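Long-range contacts in putative citrate lyase, alfa subunit (Streptococcus mutans, PDB 2HJ0), which is probably an alpha subunit of the citrate lyase family, an alpha/beta protein built round two large mixed sheets: residues H70-E75 and G188-A193; I95-S100 and G116-I121; V105-I110 and R127-A132; D163-G168 and K198-V203. All coordinates share one frame; numbering follows the deposited sequence.

How the contacts relate
Contacts 2 and 4 are backbone-led: each zips neighbouring parallel strands of the same ten-stranded sheet, separated by strand 66-69, and adds aliphatic packing on one face. Contact 1 sits deeper, just past the C-terminal end of strand 66-69, where the following loop meets the start of helix 191-199 through aromatic rings and carbonyls. Contact 3 lies nearer the surface and relies on aliphatic groups plus a distant charge pair. Ser-100 OG of contact 2 is probably hydrogen-bonded to His-71 ND1 of contact 1, Leu-109 of contact 3 packs on Val-118 and Ile-121 of contact 2, and contacts 1 and 4 share helix 191-199, Leu-167 reaching Ala-193. Contacts 3 and 4 do not touch.

Contact 1. Residues H70-E75 and G188-A193; sequences HHHFRE and GSLGYA
The imidazole of His-72 lies beneath the backbone carbonyl of Ser-189, whose O stands 3.3 Å above the ring plane, over its centre. The backbone N of Leu-190 is above the same face, offset toward the rim, and Tyr-192 N lies at the edge. Chi1 of -81° sets CG of His-72 anti to the carbonyl carbon, directed at the turn opening helix 191-199. Tyr-192 places its phenol between two histidines: its ring centroid is 4.8 Å from that of His-71 and 5.0 Å from that of His-72, each pair of planes at 19°. Both pairs are near parallel yet slid apart, so this aromatic cluster barely overlaps. On the same side of the ring as Ser-189 O, Leu-190 CD2 comes 3.8 Å from His-72 ND1 and lies over one face of the His-70 ring; Ala-193 CB sits 3.8 Å from His-70 CB. An ST turn shapes the second segment, Ser-189 OG accepting from Gly-191 N at 3.2 Å. Further out, His-72 NE2 bonds to Val-328 O, Tyr-192 OH to Gln-329 OE1 and His-71 ND1 to Ser-100 OG, so each ring has a polar partner outside the segments. Citric acid, probably from the crystallisation liquor, lies about 3 Å from the His-71 side chain. The contact joins the loop between strand 66-69 and helix 79-89 to the start of helix 191-199, with strand 329-330 alongside.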
loop_
_atom_site.group_PDB
_atom_site.type_symbol
_atom_site.label_atom_id
_atom_site.label_comp_id
_atom_site.label_asym_id
_atom_site.label_seq_id
_atom_site.Cartn_x
_atom_site.Cartn_y
_atom_site.Cartn_z
ATOM N N HIS A 70 -2.111 10.239 14.734
ATOM C CA HIS A 70 -0.774 10.529 14.243
ATOM C C HIS A 70 -0.406 11.959 14.635
ATOM O O HIS A 70 -1.274 12.731 15.036
ATOM C CB HIS A 70 -0.686 10.350 12.735
ATOM C CG HIS A 70 -1.410 11.396 11.958
ATOM N ND1 HIS A 70 -2.597 11.146 11.306
ATOM C CD2 HIS A 70 -1.142 12.710 11.772
ATOM C CE1 HIS A 70 -3.037 12.264 10.759
ATOM N NE2 HIS A 70 -2.174 13.228 11.029
ATOM N N HIS A 71 0.873 12.311 14.540
ATOM C CA HIS A 71 1.309 13.658 14.910
ATOM C C HIS A 71 1.877 14.506 13.765
ATOM O O HIS A 71 2.732 15.384 13.990
ATOM C CB HIS A 71 2.352 13.583 16.034
ATOM C CG HIS A 71 3.646 12.958 15.621
ATOM N ND1 HIS A 71 3.762 11.621 15.315
ATOM C CD2 HIS A 71 4.873 13.495 15.423
ATOM C CE1 HIS A 71 5.002 11.359 14.943
ATOM N NE2 HIS A 71 5.698 12.481 14.997
ATOM N N HIS A 72 1.401 14.281 12.545
ATOM C CA HIS A 72 1.932 15.053 11.423
ATOM C C HIS A 72 1.595 16.537 11.476
ATOM O O HIS A 72 2.261 17.348 10.837
ATOM C CB HIS A 72 1.480 14.449 10.094
ATOM C CG HIS A 72 2.290 13.270 9.667
ATOM N ND1 HIS A 72 1.764 12.002 9.559
ATOM C CD2 HIS A 72 3.589 13.169 9.299
ATOM C CE1 HIS A 72 2.701 11.169 9.141
ATOM N NE2 HIS A 72 3.819 11.853 8.973
ATOM N N PHE A 73 0.577 16.894 12.246
ATOM C CA PHE A 73 0.188 18.301 12.380
ATOM C C PHE A 73 0.925 18.957 13.554
ATOM O O PHE A 73 0.797 20.165 13.807
ATOM C CB PHE A 73 -1.319 18.430 12.595
ATOM C CG PHE A 73 -2.116 18.126 11.375
ATOM C CD1 PHE A 73 -3.058 17.109 11.377
ATOM C CD2 PHE A 73 -1.912 18.855 10.210
ATOM C CE1 PHE A 73 -3.786 16.823 10.238
ATOM C CE2 PHE A 73 -2.632 18.582 9.059
ATOM C CZ PHE A 73 -3.571 17.565 9.069
ATOM N N ARG A 74 1.690 18.139 14.267
ATOM C CA ARG A 74 2.456 18.590 15.407
ATOM C C ARG A 74 1.677 19.479 16.357
ATOM O O ARG A 74 0.561 19.136 16.732
ATOM C CB ARG A 74 3.710 19.286 14.918
ATOM C CG ARG A 74 4.559 18.340 14.129
ATOM C CD ARG A 74 5.984 18.786 14.119
ATOM N NE ARG A 74 6.271 19.516 12.901
ATOM C CZ ARG A 74 7.410 20.144 12.672
ATOM N NH1 ARG A 74 7.585 20.792 11.518
ATOM N NH2 ARG A 74 8.358 20.122 13.604
ATOM N N GLU A 75 2.254 20.617 16.746
ATOM C CA GLU A 75 1.601 21.531 17.688
ATOM C C GLU A 75 0.330 22.158 17.158
ATOM O O GLU A 75 -0.365 22.870 17.881
ATOM C CB GLU A 75 2.555 22.642 18.115
ATOM C CG GLU A 75 3.789 22.169 18.879
ATOM C CD GLU A 75 3.464 21.502 20.224
ATOM O OE1 GLU A 75 2.373 21.755 20.788
ATOM O OE2 GLU A 75 4.324 20.739 20.712
ATOM N N GLY A 188 1.828 17.470 4.352
ATOM C CA GLY A 188 2.725 16.703 3.514
ATOM C C GLY A 188 2.578 15.200 3.683
ATOM O O GLY A 188 1.487 14.647 3.534
ATOM N N SER A 189 3.685 14.534 3.992
ATOM C CA SER A 189 3.670 13.101 4.175
ATOM C C SER A 189 2.732 12.653 5.294
ATOM O O SER A 189 2.381 13.432 6.186
ATOM C CB SER A 189 5.074 12.601 4.473
ATOM O OG SER A 189 5.041 11.222 4.788
ATOM N N LEU A 190 2.324 11.390 5.222
ATOM C CA LEU A 190 1.439 10.779 6.209
ATOM C C LEU A 190 1.978 9.413 6.613
ATOM O O LEU A 190 1.210 8.508 6.926
ATOM C CB LEU A 190 0.043 10.615 5.631
ATOM C CG LEU A 190 -0.771 11.895 5.545
ATOM C CD1 LEU A 190 -2.121 11.583 4.923
ATOM C CD2 LEU A 190 -0.949 12.494 6.946
ATOM N N GLY A 191 3.303 9.290 6.608
ATOM C CA GLY A 191 3.960 8.042 6.945
ATOM C C GLY A 191 3.605 7.378 8.263
ATOM O O GLY A 191 3.569 6.152 8.339
ATOM N N TYR A 192 3.353 8.155 9.309
ATOM C CA TYR A 192 3.015 7.520 10.568
ATOM C C TYR A 192 1.556 7.061 10.518
ATOM O O TYR A 192 1.235 5.986 11.002
ATOM C CB TYR A 192 3.266 8.465 11.754
ATOM C CG TYR A 192 4.708 8.930 11.867
ATOM C CD1 TYR A 192 5.762 8.011 11.881
ATOM C CD2 TYR A 192 5.022 10.296 11.886
ATOM C CE1 TYR A 192 7.098 8.444 11.894
ATOM C CE2 TYR A 192 6.348 10.743 11.902
ATOM C CZ TYR A 192 7.383 9.814 11.901
ATOM O OH TYR A 192 8.694 10.244 11.868
ATOM N N ALA A 193 0.673 7.846 9.907
ATOM C CA ALA A 193 -0.732 7.453 9.833
ATOM C C ALA A 193 -0.986 6.290 8.878
ATOM O O ALA A 193 -1.894 5.483 9.095
ATOM C CB ALA A 193 -1.588 8.637 9.430
#

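Contact 2. Residues I95-S100 and G116-I121; sequences ISIAPS and GVVTNI
Ile-97 turns its CG2 methyl onto Ile-121, lying 3.3 Å from Ile-121 CG1 and close to the CB and CG2 of the same residue. Its CG1 is anti to the backbone N (chi1 -151°), which leaves CG2 between N and the carbonyl carbon, facing the neighbouring strand. Val-118 fills in beside it, CG1 being 3.8 Å from Ile-97 CB. The backbones are joined by three bonds: Ile-95 N to Val-117 O at 2.9 Å, Thr-119 N to Ile-95 O at 3.0 Å and Ile-97 N to Asn-120 O at 2.8 Å. These are the parallel strands of a beta-alpha-beta unit, strand 95-99, helix 109-114 and strand 118-123, within a Rossmann-like sheet, and their short axes diverge by 37°. Between the pairs Ile-95/Val-118 and Ile-97/Ile-121 the second strand spends one residue more than the first, and Thr-119, with psi -13°, takes up the extra length; its OG1 bonds to Asp-94 OD1. The face carrying Ile-95, Ile-97, Val-118 and Ile-121 is covered by helices: Leu-109, His-112 and Ile-113 of helix 109-114 pack on Val-118 or Ile-121, and Met-80 and Leu-84 of helix 79-89 on Ile-97. On the other face, Ser-96 OG lies 3.4 Å from Asn-120 CB. The second edge of strand 95-99 pairs with strand 66-69.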
loop_
_atom_site.group_PDB
_atom_site.type_symbol
_atom_site.label_atom_id
_atom_site.label_comp_id
_atom_site.label_asym_id
_atom_site.label_seq_id
_atom_site.Cartn_x
_atom_site.Cartn_y
_atom_site.Cartn_z
ATOM N N ILE A 95 -9.615 3.819 28.241
ATOM C CA ILE A 95 -9.192 3.752 26.849
ATOM C C ILE A 95 -7.686 3.720 26.756
ATOM O O ILE A 95 -6.991 4.402 27.507
ATOM C CB ILE A 95 -9.714 4.957 26.026
ATOM C CG1 ILE A 95 -11.229 4.833 25.852
ATOM C CG2 ILE A 95 -9.035 5.007 24.656
ATOM C CD1 ILE A 95 -11.646 3.527 25.226
ATOM N N SER A 96 -7.186 2.905 25.836
ATOM C CA SER A 96 -5.749 2.778 25.633
ATOM C C SER A 96 -5.353 3.649 24.440
ATOM O O SER A 96 -5.814 3.439 23.324
ATOM C CB SER A 96 -5.405 1.315 25.377
ATOM O OG SER A 96 -4.041 1.101 25.631
ATOM N N ILE A 97 -4.491 4.619 24.686
ATOM C CA ILE A 97 -4.076 5.550 23.652
ATOM C C ILE A 97 -2.762 5.119 22.954
ATOM O O ILE A 97 -1.785 4.726 23.605
ATOM C CB ILE A 97 -3.954 6.967 24.305
ATOM C CG1 ILE A 97 -4.212 8.080 23.308
ATOM C CG2 ILE A 97 -2.545 7.178 24.865
ATOM C CD1 ILE A 97 -3.989 9.440 23.938
ATOM N N ALA A 98 -2.751 5.164 21.626
ATOM C CA ALA A 98 -1.559 4.780 20.879
ATOM C C ALA A 98 -1.195 5.786 19.781
ATOM O O ALA A 98 -1.140 5.445 18.597
ATOM C CB ALA A 98 -1.738 3.383 20.283
ATOM N N PRO A 99 -0.956 7.053 20.163
ATOM C CA PRO A 99 -0.591 8.091 19.188
ATOM C C PRO A 99 0.857 7.918 18.721
ATOM O O PRO A 99 1.714 7.497 19.497
ATOM C CB PRO A 99 -0.778 9.383 19.979
ATOM C CG PRO A 99 -0.379 8.968 21.368
ATOM C CD PRO A 99 -1.052 7.621 21.523
ATOM N N SER A 100 1.132 8.223 17.454
ATOM C CA SER A 100 2.494 8.121 16.944
ATOM C C SER A 100 3.421 9.004 17.791
ATOM O O SER A 100 4.600 8.692 17.936
ATOM C CB SER A 100 2.549 8.520 15.474
ATOM O OG SER A 100 2.024 9.811 15.261
ATOM N N GLY A 116 -9.533 9.030 34.568
ATOM C CA GLY A 116 -9.610 7.660 34.091
ATOM C C GLY A 116 -10.054 7.430 32.657
ATOM O O GLY A 116 -10.291 6.288 32.265
ATOM N N VAL A 117 -10.174 8.488 31.862
ATOM C CA VAL A 117 -10.597 8.303 30.471
ATOM C C VAL A 117 -9.519 7.558 29.688
ATOM O O VAL A 117 -9.824 6.690 28.872
ATOM C CB VAL A 117 -10.878 9.641 29.769
ATOM C CG1 VAL A 117 -11.327 9.380 28.348
ATOM C CG2 VAL A 117 -11.957 10.406 30.520
ATOM N N VAL A 118 -8.263 7.920 29.944
ATOM C CA VAL A 118 -7.114 7.281 29.318
ATOM C C VAL A 118 -6.331 6.589 30.438
ATOM O O VAL A 118 -5.971 7.212 31.442
ATOM C CB VAL A 118 -6.202 8.314 28.600
ATOM C CG1 VAL A 118 -5.042 7.597 27.908
ATOM C CG2 VAL A 118 -7.009 9.116 27.585
ATOM N N THR A 119 -6.058 5.304 30.258
ATOM C CA THR A 119 -5.378 4.505 31.272
ATOM C C THR A 119 -4.024 3.948 30.847
ATOM O O THR A 119 -3.270 3.447 31.679
ATOM C CB THR A 119 -6.292 3.334 31.676
ATOM O OG1 THR A 119 -6.741 2.647 30.493
ATOM C CG2 THR A 119 -7.508 3.853 32.428
ATOM N N ASN A 120 -3.739 4.012 29.547
ATOM C CA ASN A 120 -2.480 3.529 28.978
ATOM C C ASN A 120 -2.100 4.385 27.778
ATOM O O ASN A 120 -2.944 4.745 26.957
ATOM C CB ASN A 120 -2.595 2.066 28.538
ATOM C CG ASN A 120 -2.653 1.113 29.705
ATOM O OD1 ASN A 120 -3.596 1.135 30.483
ATOM N ND2 ASN A 120 -1.640 0.274 29.840
ATOM N N ILE A 121 -0.815 4.690 27.678
ATOM C CA ILE A 121 -0.302 5.529 26.603
ATOM C C ILE A 121 0.963 4.936 25.992
ATOM O O ILE A 121 1.804 4.398 26.706
ATOM C CB ILE A 121 0.067 6.933 27.143
ATOM C CG1 ILE A 121 -1.129 7.558 27.875
ATOM C CG2 ILE A 121 0.546 7.820 26.000
ATOM C CD1 ILE A 121 -0.809 8.904 28.555
#

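Contact 3. Residues V105-I110 and R127-A132; sequences VHEPLI and RDKVGA
Lys-129 lays the aliphatic part of its side chain across that of Glu-107, the two chains crossing at a slant. Its CD is the touching atom, 3.3 Å from Glu-107 OE2 and 3.9 Å from Glu-107 CG. The lysine then bends at its last torsion (chi4 -50°), and NZ ends 4.6 Å from Glu-107 OE2, beyond salt-bridge distance. The backbone of the same residue also takes part, Lys-129 O facing the Ile-110 CD1 methyl at 4.0 Å. Asn-104, just ahead of the first segment, holds the start of helix 127-135, its ND2 donating to Asp-128 OD2 and its OD1 accepting from Lys-129 N. Next comes Val-130, buried, whose two methyls divide the work. CG2 rests 3.6 Å from the carbonyl O of His-106, at the start of the type I turn from His-106 to Leu-109. CG1, anti to the backbone N (chi1 178°), meets Leu-109 CD1 at 4.1 Å; Ile-102 packs on both Leu-109 and Val-130. The contact therefore sets the turn leading into helix 109-114 against the first turn of helix 127-135 mainly by van der Waals packing, and the attraction of Glu-107 for Lys-129, both exposed, is probably weakened by solvent.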
loop_
_atom_site.group_PDB
_atom_site.type_symbol
_atom_site.label_atom_id
_atom_site.label_comp_id
_atom_site.label_asym_id
_atom_site.label_seq_id
_atom_site.Cartn_x
_atom_site.Cartn_y
_atom_site.Cartn_z
ATOM N N VAL A 105 0.301 20.834 22.604
ATOM C CA VAL A 105 -1.070 21.267 22.408
ATOM C C VAL A 105 -2.004 20.179 22.907
ATOM O O VAL A 105 -3.205 20.401 23.059
ATOM C CB VAL A 105 -1.345 21.543 20.915
ATOM C CG1 VAL A 105 -1.267 20.238 20.119
ATOM C CG2 VAL A 105 -2.701 22.200 20.750
ATOM N N HIS A 106 -1.439 19.001 23.157
ATOM C CA HIS A 106 -2.211 17.873 23.647
ATOM C C HIS A 106 -2.393 17.922 25.165
ATOM O O HIS A 106 -2.664 16.904 25.789
ATOM C CB HIS A 106 -1.529 16.560 23.240
ATOM C CG HIS A 106 -1.589 16.281 21.768
ATOM N ND1 HIS A 106 -0.537 15.722 21.072
ATOM C CD2 HIS A 106 -2.580 16.473 20.866
ATOM C CE1 HIS A 106 -0.879 15.585 19.803
ATOM N NE2 HIS A 106 -2.112 16.034 19.651
ATOM N N GLU A 107 -2.257 19.107 25.751
ATOM C CA GLU A 107 -2.401 19.272 27.199
ATOM C C GLU A 107 -3.700 18.697 27.765
ATOM O O GLU A 107 -3.701 18.093 28.840
ATOM C CB GLU A 107 -2.306 20.746 27.571
ATOM C CG GLU A 107 -2.092 21.007 29.052
ATOM C CD GLU A 107 -2.365 22.459 29.417
ATOM O OE1 GLU A 107 -3.552 22.869 29.344
ATOM O OE2 GLU A 107 -1.403 23.195 29.764
ATOM N N PRO A 108 -4.826 18.883 27.059
ATOM C CA PRO A 108 -6.111 18.359 27.531
ATOM C C PRO A 108 -6.045 16.902 27.983
ATOM O O PRO A 108 -6.856 16.456 28.786
ATOM C CB PRO A 108 -7.007 18.547 26.318
ATOM C CG PRO A 108 -6.495 19.822 25.750
ATOM C CD PRO A 108 -5.007 19.607 25.788
ATOM N N LEU A 109 -5.070 16.171 27.456
ATOM C CA LEU A 109 -4.879 14.769 27.798
ATOM C C LEU A 109 -4.735 14.597 29.305
ATOM O O LEU A 109 -5.284 13.660 29.878
ATOM C CB LEU A 109 -3.621 14.232 27.129
ATOM C CG LEU A 109 -3.618 12.815 26.580
ATOM C CD1 LEU A 109 -2.154 12.351 26.509
ATOM C CD2 LEU A 109 -4.420 11.861 27.444
ATOM N N ILE A 110 -3.998 15.500 29.946
ATOM C CA ILE A 110 -3.776 15.392 31.382
ATOM C C ILE A 110 -5.059 15.129 32.174
ATOM O O ILE A 110 -5.131 14.162 32.936
ATOM C CB ILE A 110 -3.051 16.636 31.924
ATOM C CG1 ILE A 110 -1.737 16.834 31.165
ATOM C CG2 ILE A 110 -2.750 16.455 33.403
ATOM C CD1 ILE A 110 -1.000 18.080 31.546
ATOM N N ARG A 127 6.622 15.319 25.212
ATOM C CA ARG A 127 6.979 16.743 25.232
ATOM C C ARG A 127 6.815 17.345 26.620
ATOM O O ARG A 127 6.535 16.639 27.584
ATOM C CB ARG A 127 6.157 17.558 24.217
ATOM C CG ARG A 127 6.420 17.234 22.743
ATOM C CD ARG A 127 7.913 17.263 22.375
ATOM N NE ARG A 127 8.178 16.708 21.038
ATOM C CZ ARG A 127 9.392 16.404 20.575
ATOM N NH1 ARG A 127 9.536 15.907 19.354
ATOM N NH2 ARG A 127 10.465 16.591 21.337
ATOM N N ASP A 128 6.983 18.661 26.694
ATOM C CA ASP A 128 6.909 19.431 27.936
ATOM C C ASP A 128 5.736 19.171 28.884
ATOM O O ASP A 128 5.906 18.555 29.937
ATOM C CB ASP A 128 6.966 20.927 27.597
ATOM C CG ASP A 128 8.185 21.296 26.744
ATOM O OD1 ASP A 128 9.335 21.008 27.166
ATOM O OD2 ASP A 128 7.996 21.884 25.654
ATOM N N LYS A 129 4.555 19.659 28.513
ATOM C CA LYS A 129 3.351 19.528 29.331
ATOM C C LYS A 129 2.911 18.109 29.696
ATOM O O LYS A 129 2.896 17.748 30.875
ATOM C CB LYS A 129 2.194 20.271 28.658
ATOM C CG LYS A 129 2.563 21.679 28.238
ATOM C CD LYS A 129 1.349 22.578 28.109
ATOM C CE LYS A 129 1.783 24.002 27.789
ATOM N NZ LYS A 129 2.853 24.470 28.731
ATOM N N VAL A 130 2.540 17.303 28.706
ATOM C CA VAL A 130 2.107 15.939 28.999
ATOM C C VAL A 130 3.207 15.166 29.725
ATOM O O VAL A 130 2.939 14.454 30.691
ATOM C CB VAL A 130 1.721 15.166 27.714
ATOM C CG1 VAL A 130 1.330 13.731 28.061
ATOM C CG2 VAL A 130 0.570 15.867 27.014
ATOM N N GLY A 131 4.442 15.318 29.256
ATOM C CA GLY A 131 5.562 14.634 29.874
ATOM C C GLY A 131 5.762 15.031 31.325
ATOM O O GLY A 131 6.104 14.190 32.158
ATOM N N ALA A 132 5.557 16.312 31.623
ATOM C CA ALA A 132 5.691 16.838 32.983
ATOM C C ALA A 132 4.704 16.108 33.871
ATOM O O ALA A 132 5.075 15.551 34.899
ATOM C CB ALA A 132 5.396 18.328 33.005
#

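Contact 4. Residues D163-G168 and K198-V203; sequences DVAFLG and KYADQV
Leu-167 CG is anti to the carbonyl carbon (chi1 -48°), and chi2 near 180° then extends CD1, which lies 4.2 Å from Val-203 CG1, itself anti to the backbone N (chi1 168°). They belong to neighbouring parallel strands, 164-169 and 202-207, of a Rossmann-like sheet, whose connection runs through helix 191-199. That helix packs over the two side chains, Ala-197 touching both. Nearer the start of the strands, Ala-165 CB meets Ala-200 CB at 3.8 Å, just where the chain leaves the helix and turns back into the sheet. Two backbone bonds set the pairing: Gln-202 N donates to Asp-163 O at 3.0 Å, and Ala-165 N to Gln-202 O at 2.8 Å. At the strand entrance two acids come close, Asp-163 OD1 and Asp-201 OD2 being 4.4 Å apart. Backbone amides probably ease the repulsion, Thr-66 N bonding to Asp-163 OD2 and Gln-37 N to Asp-201 OD1. Lys-360 of the second subunit makes a weak hydrogen bond to Asp-201 O. The same Gln-202 O that accepts from Ala-165 N also takes a CA-H...O contact from Val-164 CA at 3.2 Å.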
loop_
_atom_site.group_PDB
_atom_site.type_symbol
_atom_site.label_atom_id
_atom_site.label_comp_id
_atom_site.label_asym_id
_atom_site.label_seq_id
_atom_site.Cartn_x
_atom_site.Cartn_y
_atom_site.Cartn_z
ATOM N N ASP A 163 -7.938 -0.774 17.834
ATOM C CA ASP A 163 -9.359 -1.007 17.605
ATOM C C ASP A 163 -9.898 0.032 16.640
ATOM O O ASP A 163 -10.551 -0.293 15.651
ATOM C CB ASP A 163 -10.141 -0.932 18.913
ATOM C CG ASP A 163 -9.919 -2.138 19.785
ATOM O OD1 ASP A 163 -10.291 -3.257 19.350
ATOM O OD2 ASP A 163 -9.367 -1.972 20.900
ATOM N N VAL A 164 -9.627 1.293 16.936
ATOM C CA VAL A 164 -10.098 2.361 16.082
ATOM C C VAL A 164 -9.009 3.394 15.920
ATOM O O VAL A 164 -8.429 3.867 16.900
ATOM C CB VAL A 164 -11.327 3.066 16.673
ATOM C CG1 VAL A 164 -11.813 4.149 15.721
ATOM C CG2 VAL A 164 -12.418 2.066 16.935
ATOM N N ALA A 165 -8.730 3.749 14.675
ATOM C CA ALA A 165 -7.723 4.757 14.406
ATOM C C ALA A 165 -8.405 6.013 13.903
ATOM O O ALA A 165 -9.102 5.989 12.887
ATOM C CB ALA A 165 -6.736 4.255 13.383
ATOM N N PHE A 166 -8.220 7.109 14.631
ATOM C CA PHE A 166 -8.784 8.384 14.231
ATOM C C PHE A 166 -7.656 9.150 13.571
ATOM O O PHE A 166 -6.796 9.679 14.264
ATOM C CB PHE A 166 -9.284 9.119 15.454
ATOM C CG PHE A 166 -10.402 8.414 16.146
ATOM C CD1 PHE A 166 -11.703 8.534 15.685
ATOM C CD2 PHE A 166 -10.152 7.619 17.257
ATOM C CE1 PHE A 166 -12.737 7.871 16.331
ATOM C CE2 PHE A 166 -11.182 6.951 17.904
ATOM C CZ PHE A 166 -12.471 7.075 17.447
ATOM N N LEU A 167 -7.658 9.191 12.238
ATOM C CA LEU A 167 -6.600 9.865 11.482
ATOM C C LEU A 167 -6.999 11.194 10.829
ATOM O O LEU A 167 -8.023 11.278 10.159
ATOM C CB LEU A 167 -6.065 8.931 10.389
ATOM C CG LEU A 167 -5.722 7.499 10.799
ATOM C CD1 LEU A 167 -5.198 6.719 9.593
ATOM C CD2 LEU A 167 -4.681 7.531 11.919
ATOM N N GLY A 168 -6.181 12.229 11.007
ATOM C CA GLY A 168 -6.496 13.499 10.381
ATOM C C GLY A 168 -5.928 13.537 8.970
ATOM O O GLY A 168 -4.805 13.101 8.762
ATOM N N LYS A 198 -3.472 0.770 7.954
ATOM C CA LYS A 198 -3.187 -0.519 7.352
ATOM C C LYS A 198 -3.401 -1.691 8.315
ATOM O O LYS A 198 -3.796 -2.774 7.899
ATOM C CB LYS A 198 -1.753 -0.486 6.834
ATOM C CG LYS A 198 -1.255 -1.737 6.163
ATOM C CD LYS A 198 0.115 -1.463 5.515
ATOM C CE LYS A 198 0.033 -0.280 4.513
ATOM N NZ LYS A 198 1.330 0.100 3.855
ATOM N N TYR A 199 -3.171 -1.469 9.603
ATOM C CA TYR A 199 -3.333 -2.538 10.571
ATOM C C TYR A 199 -4.497 -2.406 11.550
ATOM O O TYR A 199 -4.864 -3.373 12.207
ATOM C CB TYR A 199 -2.039 -2.695 11.350
ATOM C CG TYR A 199 -0.921 -3.211 10.506
ATOM C CD1 TYR A 199 -0.845 -4.566 10.163
ATOM C CD2 TYR A 199 0.059 -2.349 10.029
ATOM C CE1 TYR A 199 0.197 -5.047 9.355
ATOM C CE2 TYR A 199 1.097 -2.806 9.226
ATOM C CZ TYR A 199 1.165 -4.153 8.890
ATOM O OH TYR A 199 2.193 -4.606 8.095
ATOM N N ALA A 200 -5.066 -1.215 11.657
ATOM C CA ALA A 200 -6.174 -0.983 12.573
ATOM C C ALA A 200 -7.435 -1.700 12.098
ATOM O O ALA A 200 -7.628 -1.911 10.894
ATOM C CB ALA A 200 -6.443 0.524 12.702
ATOM N N ASP A 201 -8.288 -2.084 13.044
ATOM C CA ASP A 201 -9.528 -2.758 12.688
ATOM C C ASP A 201 -10.487 -1.791 12.007
ATOM O O ASP A 201 -10.999 -2.062 10.924
ATOM C CB ASP A 201 -10.186 -3.367 13.923
ATOM C CG ASP A 201 -9.573 -4.692 14.299
ATOM O OD1 ASP A 201 -8.858 -5.283 13.454
ATOM O OD2 ASP A 201 -9.810 -5.159 15.435
ATOM N N GLN A 202 -10.727 -0.666 12.663
ATOM C CA GLN A 202 -11.584 0.352 12.113
ATOM C C GLN A 202 -10.808 1.663 12.010
ATOM O O GLN A 202 -10.084 2.058 12.938
ATOM C CB GLN A 202 -12.828 0.520 12.978
ATOM C CG GLN A 202 -13.934 -0.394 12.555
ATOM C CD GLN A 202 -15.230 -0.024 13.177
ATOM O OE1 GLN A 202 -15.391 -0.102 14.388
ATOM N NE2 GLN A 202 -16.180 0.392 12.354
ATOM N N VAL A 203 -10.955 2.318 10.861
ATOM C CA VAL A 203 -10.281 3.580 10.588
ATOM C C VAL A 203 -11.285 4.693 10.321
ATOM O O VAL A 203 -12.178 4.554 9.485
ATOM C CB VAL A 203 -9.325 3.438 9.357
ATOM C CG1 VAL A 203 -8.834 4.804 8.887
ATOM C CG2 VAL A 203 -8.135 2.547 9.723
#